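Local structure of putative dioxygenase (Nostoc punctiforme, 2PEB) at residues H15-A20 against G50-G55; D24-V29 against E78-L83; A35-Q40 against P63-K68; V84-G89 against A96-W101; D90-H95 against L108-L113. The protein probably acts as a metal-dependent ring-cleaving dioxygenase of the Dopa 4,5-dioxygenase family, holding a zinc ion in the crystal. All blocks are in the same frame, centred on the assembly; numbering follows the deposited sequence. Where two conformers were deposited one is given.

In the fold
The five contacts are built around one antiparallel sheet. Interactions 1, 2 and 4 reach it directly: strand 11-18 pairs with strand 82-87, which runs through interactions 2 and 4 and pairs in turn with strand 100-102. Helix 23-36 is common to interactions 2 and 3, whose centres lie about 16 Å apart, and interaction 3 is nested within the loop interaction 2 closes. The segments of interactions 4 and 5 alternate along the chain, with centres about 9 Å apart, whereas those of interactions 3 and 5 are about 24 Å apart. Interactions 1 and 4 each supply a histidine to zinc, so neighbouring strands build the metal site; interactions 3 and 4 also meet the second subunit.

Interaction 1 (H15-A20 against G50-G55); sequences HVYFDA and GPHPKG. With ZN (zinc ion), chain C.
Tyr17 reaches from the strand to the loop 50-55 and can be followed from root to tip. Its CB lies 3.7 Å from Gly55 O and also comes near CD of Lys54. Further out, CD1 faces Lys54 O at the ring edge, CE1 touches CD of Pro53 as well as CB and ND1 of His52, and the hydroxyl ends the run with a hydrogen bond of 2.7 Å between Tyr17 OH and His52 ND1. The hydroxyl lies in the plane of the imidazole, while the two rings meet rim to rim with planes 48° apart. His52 thus joins tyrosine and metal ligand: its CE1 sits 3.4 Å from ND1 of His15, over one face of that ring and offset toward its rim. His15 NE2 binds the zinc ion at 1.9 Å, and the three rings form an aromatic cluster beside the metal.

At the other end Phe18 N donates to Gly55 O over 2.9 Å, and a water links Phe18 O to Gly55 N. Phe18 CG sits between the backbone N and carbonyl carbon (chi1 60°), and the ring lays one face over Gly55 C. The Phe18 side chain also touches Arg23 and Ala26 of helix 23-36. Strand 11-18 itself runs between strands 55-61 and 82-87; His13 of the same strand and His85 of strand 82-87 complete the histidine ligands to zinc.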
# COMPACT_ATOMS: atom_id res chain seq x y z
N HIS A 15 9.21 -6.18 -0.89
CA HIS A 15 10.41 -6.30 -0.05
C HIS A 15 9.92 -6.43 1.40
O HIS A 15 9.29 -5.52 1.94
CB HIS A 15 11.39 -5.13 -0.29
CG HIS A 15 11.96 -5.13 -1.70
ND1 HIS A 15 13.13 -5.80 -2.01
CD2 HIS A 15 11.52 -4.59 -2.86
CE1 HIS A 15 13.38 -5.69 -3.29
NE2 HIS A 15 12.45 -4.92 -3.83
N VAL A 16 10.15 -7.60 1.98
CA VAL A 16 9.70 -7.92 3.33
C VAL A 16 10.89 -7.77 4.23
O VAL A 16 11.88 -8.53 4.14
CB VAL A 16 9.13 -9.36 3.40
CG1 VAL A 16 8.64 -9.66 4.81
CG2 VAL A 16 7.99 -9.57 2.38
N TYR A 17 10.86 -6.73 5.06
CA TYR A 17 11.92 -6.41 5.97
C TYR A 17 11.81 -7.19 7.28
O TYR A 17 10.71 -7.52 7.75
CB TYR A 17 11.99 -4.90 6.23
CG TYR A 17 12.20 -4.15 4.94
CD1 TYR A 17 13.48 -3.96 4.45
CD2 TYR A 17 11.13 -3.65 4.18
CE1 TYR A 17 13.71 -3.32 3.24
CE2 TYR A 17 11.35 -2.97 2.97
CZ TYR A 17 12.66 -2.81 2.51
OH TYR A 17 12.94 -2.20 1.32
N PHE A 18 12.96 -7.48 7.86
CA PHE A 18 12.99 -8.19 9.13
C PHE A 18 14.29 -7.93 9.88
O PHE A 18 15.26 -7.42 9.33
CB PHE A 18 12.80 -9.70 8.90
CG PHE A 18 13.86 -10.30 8.04
CD1 PHE A 18 15.06 -10.74 8.61
CD2 PHE A 18 13.71 -10.32 6.65
CE1 PHE A 18 16.06 -11.23 7.82
CE2 PHE A 18 14.73 -10.80 5.87
CZ PHE A 18 15.89 -11.25 6.44
N ASP A 19 14.31 -8.33 11.14
CA ASP A 19 15.57 -8.40 11.89
C ASP A 19 15.61 -9.75 12.58
O ASP A 19 14.70 -10.55 12.40
CB ASP A 19 15.72 -7.22 12.86
CG ASP A 19 14.58 -7.09 13.83
OD1 ASP A 19 13.88 -8.07 14.10
OD2 ASP A 19 14.37 -5.97 14.34
N ALA A 20 16.66 -10.02 13.36
CA ALA A 20 16.78 -11.29 14.09
C ALA A 20 15.51 -11.65 14.85
O ALA A 20 15.10 -12.80 14.84
CB ALA A 20 17.96 -11.26 15.05
N GLY A 50 22.13 -2.55 -0.85
CA GLY A 50 21.66 -1.56 -1.84
C GLY A 50 20.84 -0.43 -1.25
O GLY A 50 21.28 0.27 -0.33
N PRO A 51 19.60 -0.26 -1.74
CA PRO A 51 18.78 0.80 -1.17
C PRO A 51 18.21 0.48 0.22
O PRO A 51 17.70 1.39 0.89
CB PRO A 51 17.63 0.91 -2.17
CG PRO A 51 17.47 -0.43 -2.68
CD PRO A 51 18.87 -0.98 -2.79
N HIS A 52 18.29 -0.78 0.64
CA HIS A 52 17.51 -1.32 1.78
C HIS A 52 18.17 -1.10 3.12
O HIS A 52 19.36 -1.44 3.29
CB HIS A 52 17.24 -2.79 1.60
CG HIS A 52 16.56 -3.07 0.31
ND1 HIS A 52 15.24 -2.72 0.09
CD2 HIS A 52 17.02 -3.58 -0.85
CE1 HIS A 52 14.92 -3.02 -1.15
NE2 HIS A 52 15.98 -3.55 -1.74
N PRO A 53 17.41 -0.54 4.09
CA PRO A 53 18.02 -0.22 5.37
C PRO A 53 17.94 -1.27 6.46
O PRO A 53 18.30 -0.99 7.60
CB PRO A 53 17.21 1.01 5.80
CG PRO A 53 15.91 0.73 5.36
CD PRO A 53 16.02 -0.05 4.07
N LYS A 54 17.49 -2.47 6.08
CA LYS A 54 17.25 -3.55 7.00
C LYS A 54 17.32 -4.84 6.18
O LYS A 54 17.13 -4.81 4.98
CB LYS A 54 15.85 -3.34 7.62
CG LYS A 54 15.57 -4.18 8.82
CD LYS A 54 14.22 -3.83 9.48
CE LYS A 54 14.27 -2.56 10.33
NZ LYS A 54 13.14 -2.51 11.32
N GLY A 55 17.62 -5.95 6.81
CA GLY A 55 17.50 -7.22 6.14
C GLY A 55 16.13 -7.39 5.50
O GLY A 55 15.12 -6.88 6.00
ZN ZN C . 12.37 -4.53 -5.67
O HOH W 1 17.62 -6.18 9.73

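Interaction 2 (D24-V29 against E78-L83); sequences DVAARV and EGLDIL
Leu80 pushes its CD1 methyl against helix 23-36, where Val25, Ala26 and Val29 receive it. This is the close-packed part: Leu80 CD1 lies 3.6 Å from Ala26 CA and 3.8 Å from Val25 CG1. Val29 CG2 meets the same methyl tip to tip. Val16 of strand 11-18 also touches Leu80, joining the helix to the sheet at this point.

Toward solvent the contact changes character. Val25 CG1, anti to the backbone N (chi1 170°), still packs closely on Glu78 CB at 3.5 Å, but beyond it the two exposed chains of Arg28 and Glu78 cross at about a right angle. In one of the two modelled conformers of Arg28, its NH2 forms a salt bridge with Glu78 OE1 at 3.1 Å, supplemented by a weak hydrogen bond to OE2. The guanidinium and carboxylate planes are 46° apart, so the ions do not pair in a flat, two-pronged way. The chemistry is therefore divided: opposite charges meet on the exposed side through a single NH2, whereas Leu80 meets the helix with hydrocarbon alone.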
# COMPACT_ATOMS: atom_id res chain seq x y z
N ASP A 24 11.83 -15.21 12.03
CA ASP A 24 10.97 -16.39 11.94
C ASP A 24 9.57 -16.06 11.45
O ASP A 24 9.02 -16.80 10.64
CB ASP A 24 10.92 -17.14 13.28
CG ASP A 24 12.26 -17.76 13.66
OD1 ASP A 24 13.07 -18.12 12.76
OD2 ASP A 24 12.52 -17.89 14.88
N VAL A 25 8.99 -14.96 11.90
CA VAL A 25 7.74 -14.48 11.30
C VAL A 25 7.93 -14.24 9.78
O VAL A 25 7.10 -14.58 8.94
CB VAL A 25 7.27 -13.14 11.98
CG1 VAL A 25 6.12 -12.52 11.21
CG2 VAL A 25 6.89 -13.41 13.44
N ALA A 26 9.04 -13.62 9.43
CA ALA A 26 9.33 -13.34 8.02
C ALA A 26 9.39 -14.66 7.24
O ALA A 26 8.95 -14.73 6.11
CB ALA A 26 10.69 -12.59 7.91
N ALA A 27 9.96 -15.70 7.85
CA ALA A 27 10.11 -17.01 7.16
C ALA A 27 8.74 -17.62 6.92
O ALA A 27 8.48 -18.20 5.87
CB ALA A 27 10.98 -17.96 7.95
N ARG A 28 7.86 -17.46 7.89
CA ARG A 28 6.49 -17.99 7.79
C ARG A 28 5.66 -17.26 6.74
O ARG A 28 4.86 -17.85 6.02
CB ARG A 28 5.79 -17.92 9.15
CG ARG A 28 6.48 -18.75 10.22
CD ARG A 28 5.48 -19.37 11.19
NE ARG A 28 4.63 -18.37 11.82
CZ ARG A 28 4.95 -17.66 12.91
NH1 ARG A 28 6.13 -17.82 13.52
NH2 ARG A 28 4.08 -16.78 13.39
N VAL A 29 5.84 -15.94 6.65
CA VAL A 29 5.16 -15.14 5.66
C VAL A 29 5.67 -15.57 4.30
O VAL A 29 4.91 -15.64 3.32
CB VAL A 29 5.40 -13.60 5.92
CG1 VAL A 29 5.01 -12.80 4.68
CG2 VAL A 29 4.62 -13.14 7.20
N GLU A 78 1.79 -10.02 9.91
CA GLU A 78 2.17 -10.19 11.28
C GLU A 78 3.19 -9.15 11.74
O GLU A 78 4.20 -9.48 12.38
CB GLU A 78 2.74 -11.58 11.48
CG GLU A 78 1.74 -12.67 11.37
CD GLU A 78 2.32 -13.98 11.86
OE1 GLU A 78 2.52 -14.11 13.10
OE2 GLU A 78 2.59 -14.86 11.01
N GLY A 79 2.89 -7.89 11.47
CA GLY A 79 3.64 -6.80 12.03
C GLY A 79 4.90 -6.44 11.28
O GLY A 79 5.57 -5.50 11.67
N LEU A 80 5.20 -7.18 10.21
CA LEU A 80 6.38 -6.87 9.39
C LEU A 80 6.15 -5.63 8.53
O LEU A 80 5.03 -5.36 8.09
CB LEU A 80 6.69 -8.05 8.47
CG LEU A 80 7.10 -9.32 9.20
CD1 LEU A 80 7.19 -10.46 8.16
CD2 LEU A 80 8.42 -9.15 9.98
N ASP A 81 7.21 -4.86 8.31
CA ASP A 81 7.10 -3.73 7.38
C ASP A 81 7.44 -4.24 5.99
O ASP A 81 8.42 -5.01 5.82
CB ASP A 81 8.05 -2.61 7.77
CG ASP A 81 7.82 -2.14 9.21
OD1 ASP A 81 6.64 -1.99 9.59
OD2 ASP A 81 8.80 -1.95 9.98
N ILE A 82 6.65 -3.82 5.01
CA ILE A 82 6.72 -4.33 3.66
C ILE A 82 6.53 -3.21 2.67
O ILE A 82 5.55 -2.49 2.66
CB ILE A 82 5.66 -5.45 3.40
CG1 ILE A 82 5.84 -6.60 4.36
CG2 ILE A 82 5.74 -6.02 2.03
CD1 ILE A 82 4.76 -7.62 4.23
N LEU A 83 7.55 -3.02 1.86
CA LEU A 83 7.50 -2.21 0.69
C LEU A 83 6.98 -2.95 -0.52
O LEU A 83 7.46 -4.04 -0.86
CB LEU A 83 8.90 -1.74 0.37
CG LEU A 83 9.08 -0.95 -0.92
CD1 LEU A 83 8.41 0.43 -0.80
CD2 LEU A 83 10.57 -0.75 -1.28

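Interaction 3 (A35-Q40 against P63-K68); sequences ARFEVQ and PNQFDK
Gln65 meets Glu38 through a side chain whose CG is anti to the carbonyl carbon and whose CD is turned back by a bend at chi2 (-59°). Its OE1 accepts from Glu38 N over 3.0 Å in a bond almost straight at the hydrogen, although the donor stands 58° above the carbonyl plane. The other half of the amide is also held: Gln65 NE2 donates to Asn64 OD1 at 3.0 Å, with the acceptor in the amide plane, so both ends fix its rotation. The Glu38 carboxylate stacks on this amide with planes just 8° apart, and Glu38 CB comes 3.6 Å from Gln65 CD.

The contact joins the exit from helix 23-36 to the 3-10 turn leading into helix 66-76, with Phe37 the first residue to leave helical geometry. A water donates to both Glu38 OE1 and Asn64 OD1, closing the polar side of the contact. On the apolar side, Lys68 C lies over one face of the Phe37 ring, toward the rim, and Phe37 CD1 touches Lys68 CB at 3.7 Å, while Arg36 CB covers the centre of the opposite face. Trp72 of helix 66-76 meets this ring edge-to-face.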
# COMPACT_ATOMS: atom_id res chain seq x y z
N ALA A 35 3.49 -20.72 -1.15
CA ALA A 35 2.47 -21.77 -1.12
C ALA A 35 1.24 -21.36 -1.89
O ALA A 35 0.54 -22.19 -2.44
CB ALA A 35 2.07 -22.05 0.34
N ARG A 36 0.95 -20.06 -1.90
CA ARG A 36 -0.37 -19.61 -2.40
C ARG A 36 -0.40 -18.90 -3.74
O ARG A 36 -1.40 -18.95 -4.43
CB ARG A 36 -1.00 -18.67 -1.38
CG ARG A 36 -1.36 -19.30 -0.07
CD ARG A 36 -1.85 -18.28 0.96
NE ARG A 36 -2.45 -18.96 2.11
CZ ARG A 36 -1.78 -19.61 3.05
NH1 ARG A 36 -0.44 -19.67 3.03
NH2 ARG A 36 -2.45 -20.21 4.03
N PHE A 37 0.66 -18.17 -4.09
CA PHE A 37 0.59 -17.23 -5.19
C PHE A 37 1.65 -17.53 -6.23
O PHE A 37 2.56 -18.34 -6.01
CB PHE A 37 0.70 -15.79 -4.68
CG PHE A 37 -0.27 -15.50 -3.57
CD1 PHE A 37 -1.64 -15.54 -3.77
CD2 PHE A 37 0.20 -15.26 -2.27
CE1 PHE A 37 -2.53 -15.29 -2.69
CE2 PHE A 37 -0.67 -15.02 -1.20
CZ PHE A 37 -2.04 -15.07 -1.41
N GLU A 38 1.47 -16.91 -7.40
CA GLU A 38 2.44 -17.02 -8.48
C GLU A 38 3.48 -15.96 -8.28
O GLU A 38 3.30 -14.78 -8.63
CB GLU A 38 1.76 -16.91 -9.83
CG GLU A 38 0.72 -17.99 -10.03
CD GLU A 38 -0.07 -17.87 -11.33
OE1 GLU A 38 0.19 -16.96 -12.15
OE2 GLU A 38 -0.95 -18.71 -11.54
N VAL A 39 4.55 -16.34 -7.61
CA VAL A 39 5.60 -15.41 -7.23
C VAL A 39 6.99 -16.02 -7.48
O VAL A 39 7.13 -17.21 -7.67
CB VAL A 39 5.55 -15.01 -5.74
CG1 VAL A 39 4.27 -14.24 -5.40
CG2 VAL A 39 5.74 -16.25 -4.85
N GLN A 40 7.97 -15.15 -7.60
CA GLN A 40 9.38 -15.52 -7.69
C GLN A 40 10.02 -15.00 -6.42
O GLN A 40 10.03 -13.80 -6.19
CB GLN A 40 10.04 -14.87 -8.93
CG GLN A 40 9.20 -14.91 -10.23
CD GLN A 40 9.10 -13.53 -10.97
OE1 GLN A 40 8.00 -12.96 -11.08
NE2 GLN A 40 10.22 -13.02 -11.48
N PRO A 63 1.49 -8.43 -12.74
CA PRO A 63 0.36 -7.62 -12.30
C PRO A 63 -0.89 -8.39 -11.90
O PRO A 63 -1.59 -7.93 -10.96
CB PRO A 63 0.13 -6.68 -13.46
CG PRO A 63 1.50 -6.51 -14.04
CD PRO A 63 2.01 -7.94 -14.02
N ASN A 64 -1.15 -9.54 -12.53
CA ASN A 64 -2.32 -10.37 -12.19
C ASN A 64 -2.32 -11.01 -10.77
O ASN A 64 -3.31 -11.62 -10.35
CB ASN A 64 -2.67 -11.37 -13.28
CG ASN A 64 -1.75 -12.57 -13.33
OD1 ASN A 64 -0.95 -12.82 -12.45
ND2 ASN A 64 -1.94 -13.37 -14.37
N GLN A 65 -1.24 -10.87 -10.03
CA GLN A 65 -1.18 -11.29 -8.64
C GLN A 65 -1.33 -10.18 -7.61
O GLN A 65 -1.37 -10.45 -6.41
CB GLN A 65 0.17 -12.00 -8.43
CG GLN A 65 0.36 -13.24 -9.27
CD GLN A 65 -0.68 -14.32 -9.03
OE1 GLN A 65 -0.73 -14.93 -7.94
NE2 GLN A 65 -1.52 -14.54 -10.02
N PHE A 66 -1.42 -8.93 -8.06
CA PHE A 66 -1.40 -7.78 -7.19
C PHE A 66 -2.57 -7.86 -6.23
O PHE A 66 -2.38 -7.73 -5.00
CB PHE A 66 -1.35 -6.47 -7.99
CG PHE A 66 -1.31 -5.28 -7.16
CD1 PHE A 66 -0.10 -4.74 -6.73
CD2 PHE A 66 -2.49 -4.64 -6.78
CE1 PHE A 66 -0.06 -3.62 -5.95
CE2 PHE A 66 -2.45 -3.52 -6.00
CZ PHE A 66 -1.24 -3.00 -5.56
N ASP A 67 -3.73 -8.25 -6.74
CA ASP A 67 -4.93 -8.30 -5.87
C ASP A 67 -5.04 -9.63 -5.10
O ASP A 67 -6.03 -9.88 -4.37
CB ASP A 67 -6.20 -7.96 -6.65
CG ASP A 67 -6.61 -9.02 -7.61
OD1 ASP A 67 -5.99 -10.12 -7.65
OD2 ASP A 67 -7.59 -8.75 -8.33
N LYS A 68 -4.04 -10.49 -5.25
CA LYS A 68 -3.93 -11.68 -4.45
C LYS A 68 -2.88 -11.51 -3.38
O LYS A 68 -3.17 -11.63 -2.19
CB LYS A 68 -3.66 -12.91 -5.32
CG LYS A 68 -4.76 -13.07 -6.39
CD LYS A 68 -4.44 -14.15 -7.42
CE LYS A 68 -5.54 -14.27 -8.48
NZ LYS A 68 -6.88 -13.89 -7.93
O HOH W 2 1.26 -14.54 -12.60

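Interaction 4 (V84-G89 against A96-W101); sequences VHPETG and AVYSLW. With ZN (zinc ion), chain C; EDO (1,2-ethanediol), chain F.
Val84 and Leu100 form an antiparallel hydrogen-bonded pair in which each backbone N-H finds the other's carbonyl: Val84 N to Leu100 O and Leu100 N to Val84 O, both 2.9 Å. Their side chains lie side by side on one face, with Leu100 CD1 against Val84 CB at 3.8 Å.

Beyond the pair the polar atoms look elsewhere. His85 ND1 donates to Pro86 O at 2.7 Å, nearly straight at 171° and in the ring plane, which fixes the imidazole while NE2 binds the zinc ion at 2.2 Å. Ser99 O accepts from O2 of a 1,2-ethanediol, probably from the crystallisation liquor; Ser99 OG is hydrogen-bonded to His95 O, and Thr88 OG1 to Asp94 OD1. Tyr98 O, in contrast, is buried without a polar partner: Pro86 CD presses on it at 3.3 Å, and Pro86 CG meets Tyr98 CB.

Strand 100-102 is outermost within this chain, with 82-87 between it and 11-18, and helix 91-96 packs on His85 and Pro86. At that edge Trp101 makes backbone hydrogen bonds to the second subunit, and Leu100 packs on its Leu102.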
# COMPACT_ATOMS: atom_id res chain seq x y z
N VAL A 84 5.99 -2.40 -1.19
CA VAL A 84 5.59 -2.90 -2.49
C VAL A 84 5.78 -1.82 -3.57
O VAL A 84 5.33 -0.72 -3.42
CB VAL A 84 4.13 -3.42 -2.54
CG1 VAL A 84 3.77 -3.93 -3.99
CG2 VAL A 84 3.88 -4.50 -1.44
N HIS A 85 6.51 -2.14 -4.63
CA HIS A 85 6.79 -1.19 -5.67
C HIS A 85 6.53 -1.83 -7.02
O HIS A 85 6.65 -3.03 -7.18
CB HIS A 85 8.20 -0.56 -5.55
CG HIS A 85 9.34 -1.46 -5.93
ND1 HIS A 85 9.63 -1.75 -7.24
CD2 HIS A 85 10.28 -2.10 -5.18
CE1 HIS A 85 10.67 -2.58 -7.29
NE2 HIS A 85 11.09 -2.80 -6.06
N PRO A 86 6.11 -1.01 -7.97
CA PRO A 86 5.94 -1.46 -9.34
C PRO A 86 7.26 -1.51 -10.04
O PRO A 86 8.27 -1.01 -9.51
CB PRO A 86 5.05 -0.38 -9.93
CG PRO A 86 5.45 0.84 -9.19
CD PRO A 86 5.77 0.44 -7.85
N GLU A 87 7.23 -2.15 -11.20
CA GLU A 87 8.37 -2.20 -12.09
C GLU A 87 7.92 -1.60 -13.39
O GLU A 87 7.18 -2.23 -14.14
CB GLU A 87 8.83 -3.64 -12.28
CG GLU A 87 9.34 -4.23 -11.02
CD GLU A 87 9.62 -5.70 -11.14
OE1 GLU A 87 8.69 -6.47 -11.47
OE2 GLU A 87 10.77 -6.09 -10.87
N THR A 88 8.34 -0.34 -13.65
CA THR A 88 7.94 0.43 -14.79
C THR A 88 9.14 0.89 -15.61
O THR A 88 8.98 1.62 -16.59
CB THR A 88 7.18 1.69 -14.36
OG1 THR A 88 8.11 2.58 -13.73
CG2 THR A 88 6.05 1.34 -13.40
N GLY A 89 10.34 0.43 -15.25
CA GLY A 89 11.56 0.84 -15.93
C GLY A 89 12.15 2.15 -15.42
O GLY A 89 12.98 2.74 -16.10
N ALA A 96 10.69 5.34 -4.90
CA ALA A 96 10.47 6.53 -4.11
C ALA A 96 9.06 7.14 -4.19
O ALA A 96 8.61 7.76 -3.22
CB ALA A 96 11.54 7.57 -4.45
N VAL A 97 8.42 7.03 -5.35
CA VAL A 97 7.22 7.78 -5.66
C VAL A 97 6.03 6.84 -5.86
O VAL A 97 4.91 7.11 -5.39
CB VAL A 97 7.43 8.64 -6.94
CG1 VAL A 97 6.22 9.46 -7.25
CG2 VAL A 97 8.66 9.58 -6.79
N TYR A 98 6.26 5.71 -6.54
CA TYR A 98 5.18 4.89 -7.00
C TYR A 98 4.91 3.75 -6.04
O TYR A 98 4.11 2.89 -6.38
CB TYR A 98 5.43 4.30 -8.41
CG TYR A 98 5.69 5.28 -9.51
CD1 TYR A 98 5.09 6.55 -9.52
CD2 TYR A 98 6.50 4.94 -10.57
CE1 TYR A 98 5.29 7.42 -10.55
CE2 TYR A 98 6.72 5.80 -11.61
CZ TYR A 98 6.14 7.05 -11.57
OH TYR A 98 6.37 7.90 -12.59
N SER A 99 5.57 3.71 -4.90
CA SER A 99 5.51 2.56 -4.04
C SER A 99 4.41 2.74 -2.98
O SER A 99 3.79 3.82 -2.90
CB SER A 99 6.88 2.33 -3.37
OG SER A 99 7.33 3.53 -2.78
N LEU A 100 4.18 1.69 -2.22
CA LEU A 100 3.32 1.74 -1.04
C LEU A 100 3.98 0.95 0.06
O LEU A 100 4.82 0.08 -0.21
CB LEU A 100 1.95 1.15 -1.36
CG LEU A 100 1.84 -0.31 -1.69
CD1 LEU A 100 1.92 -1.19 -0.42
CD2 LEU A 100 0.52 -0.54 -2.52
N TRP A 101 3.49 1.16 1.28
CA TRP A 101 4.04 0.53 2.47
C TRP A 101 2.93 -0.09 3.28
O TRP A 101 1.87 0.53 3.45
CB TRP A 101 4.77 1.53 3.34
CG TRP A 101 6.12 1.83 2.89
CD1 TRP A 101 6.49 2.89 2.14
CD2 TRP A 101 7.31 1.08 3.17
NE1 TRP A 101 7.84 2.86 1.92
CE2 TRP A 101 8.37 1.77 2.57
CE3 TRP A 101 7.58 -0.08 3.91
CZ2 TRP A 101 9.68 1.34 2.64
CZ3 TRP A 101 8.90 -0.50 4.00
CH2 TRP A 101 9.93 0.20 3.37
ZN ZN C . 12.37 -4.53 -5.67
C1 EDO F . 6.62 5.79 -0.66
O1 EDO F . 6.15 6.26 0.61
C2 EDO F . 5.55 6.16 -1.65
O2 EDO F . 4.28 5.70 -1.13

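Interaction 5 (D90-H95 against L108-L113); sequences DAVSDH and LNIEFL
Val92, His95, Ile110 and Leu113 carry a packing of two short, N-capped helices, 91-96 and 110-115, whose shared surface is made by apolar contacts.

Among the aliphatic groups, Val92 splits its two methyls. CG1, anti to the backbone N (chi1 168°), touches Ile110 CG2 at 3.6 Å, while CG2 slides past Leu113 CB. Ile110 CD1 then reaches His95 CB.

A CH-pi contact joins the aliphatic part to the imidazole: Leu113 CD1 lies over one face of His95, 3.7 Å from the ring centroid and 20° off the normal.

None of the hydrogen bonds links the two segments, and those at the helix starts are local. Both helices begin with a capping bond, Ser93 N donating to Asp90 OD1 and Phe112 N to Asn109 OD1 at 2.9 Å; Ser93 OG adds a second bond, to Asp90 OD2. Each capping N-H meets its acceptor from above the plane of the carboxylate or amide. The His95 ring that Leu113 covers is close to the metal site: it meets the ring of the zinc ligand His85, and its NE2 is hydrogen-bonded to an unidentified bound molecule, probably from the crystallisation liquor. Its other nitrogen turns back on its own helix, where Ala91 O accepts from His95 ND1 at 2.8 Å and from His95 N, the two donors arriving from opposite faces of the carbonyl plane.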
# COMPACT_ATOMS: atom_id res chain seq x y z
N ASP A 90 11.68 2.62 -14.27
CA ASP A 90 12.20 3.84 -13.65
C ASP A 90 12.49 3.55 -12.20
O ASP A 90 11.65 3.76 -11.36
CB ASP A 90 11.20 4.97 -13.78
CG ASP A 90 11.68 6.27 -13.12
OD1 ASP A 90 12.68 6.23 -12.36
OD2 ASP A 90 11.02 7.32 -13.36
N ALA A 91 13.65 2.98 -11.94
CA ALA A 91 13.94 2.44 -10.62
C ALA A 91 13.78 3.46 -9.51
O ALA A 91 13.24 3.13 -8.47
CB ALA A 91 15.32 1.85 -10.60
N VAL A 92 14.24 4.68 -9.73
CA VAL A 92 14.14 5.70 -8.70
C VAL A 92 12.69 6.04 -8.38
O VAL A 92 12.29 6.02 -7.22
CB VAL A 92 14.85 6.93 -9.06
CG1 VAL A 92 14.48 8.07 -8.09
CG2 VAL A 92 16.39 6.67 -9.03
N SER A 93 11.91 6.33 -9.41
CA SER A 93 10.48 6.62 -9.19
C SER A 93 9.73 5.39 -8.67
O SER A 93 8.89 5.52 -7.76
CB SER A 93 9.82 7.22 -10.43
OG SER A 93 10.54 8.34 -10.89
N ASP A 94 10.05 4.20 -9.17
CA ASP A 94 9.37 3.00 -8.70
C ASP A 94 9.51 2.82 -7.17
O ASP A 94 8.58 2.42 -6.53
CB ASP A 94 9.88 1.74 -9.40
CG ASP A 94 9.45 1.67 -10.86
OD1 ASP A 94 8.42 2.30 -11.18
OD2 ASP A 94 10.08 0.95 -11.67
N HIS A 95 10.69 3.05 -6.64
CA HIS A 95 10.89 2.91 -5.20
C HIS A 95 10.45 4.14 -4.38
O HIS A 95 9.93 3.99 -3.30
CB HIS A 95 12.36 2.69 -4.94
CG HIS A 95 12.85 1.36 -5.38
ND1 HIS A 95 13.01 1.02 -6.71
CD2 HIS A 95 13.24 0.28 -4.66
CE1 HIS A 95 13.49 -0.21 -6.79
NE2 HIS A 95 13.63 -0.68 -5.56
N LEU A 108 14.57 4.39 2.52
CA LEU A 108 15.37 3.77 1.48
C LEU A 108 16.49 4.69 1.00
O LEU A 108 16.31 5.92 0.98
CB LEU A 108 14.47 3.42 0.28
CG LEU A 108 13.15 2.69 0.59
CD1 LEU A 108 12.37 2.54 -0.67
CD2 LEU A 108 13.42 1.32 1.22
N ASN A 109 17.62 4.11 0.61
CA ASN A 109 18.67 4.85 -0.03
C ASN A 109 18.34 4.97 -1.54
O ASN A 109 18.67 4.11 -2.36
CB ASN A 109 20.05 4.28 0.23
CG ASN A 109 21.14 5.07 -0.45
OD1 ASN A 109 20.86 6.00 -1.20
ND2 ASN A 109 22.40 4.69 -0.21
N ILE A 110 17.64 6.04 -1.88
CA ILE A 110 17.28 6.31 -3.26
C ILE A 110 18.48 6.75 -4.10
O ILE A 110 18.56 6.44 -5.29
CB ILE A 110 16.16 7.35 -3.34
CG1 ILE A 110 14.93 6.87 -2.56
CG2 ILE A 110 15.78 7.60 -4.80
CD1 ILE A 110 14.35 5.54 -3.02
N GLU A 111 19.41 7.48 -3.51
CA GLU A 111 20.58 7.87 -4.22
C GLU A 111 21.34 6.68 -4.76
O GLU A 111 22.01 6.79 -5.80
CB GLU A 111 21.48 8.74 -3.35
CG GLU A 111 22.54 9.48 -4.14
CD GLU A 111 21.95 10.38 -5.22
OE1 GLU A 111 20.79 10.84 -5.05
OE2 GLU A 111 22.66 10.63 -6.22
N PHE A 112 21.28 5.55 -4.04
CA PHE A 112 21.94 4.32 -4.51
C PHE A 112 21.40 3.93 -5.89
O PHE A 112 22.15 3.51 -6.76
CB PHE A 112 21.74 3.17 -3.51
CG PHE A 112 22.30 1.84 -3.99
CD1 PHE A 112 21.50 0.94 -4.67
CD2 PHE A 112 23.62 1.51 -3.75
CE1 PHE A 112 22.00 -0.28 -5.12
CE2 PHE A 112 24.14 0.29 -4.18
CZ PHE A 112 23.32 -0.60 -4.88
N LEU A 113 20.09 4.09 -6.05
CA LEU A 113 19.44 3.80 -7.31
C LEU A 113 19.77 4.88 -8.36
O LEU A 113 20.03 4.55 -9.50
CB LEU A 113 17.92 3.66 -7.10
CG LEU A 113 17.50 2.59 -6.11
CD1 LEU A 113 16.03 2.76 -5.85
CD2 LEU A 113 17.83 1.20 -6.66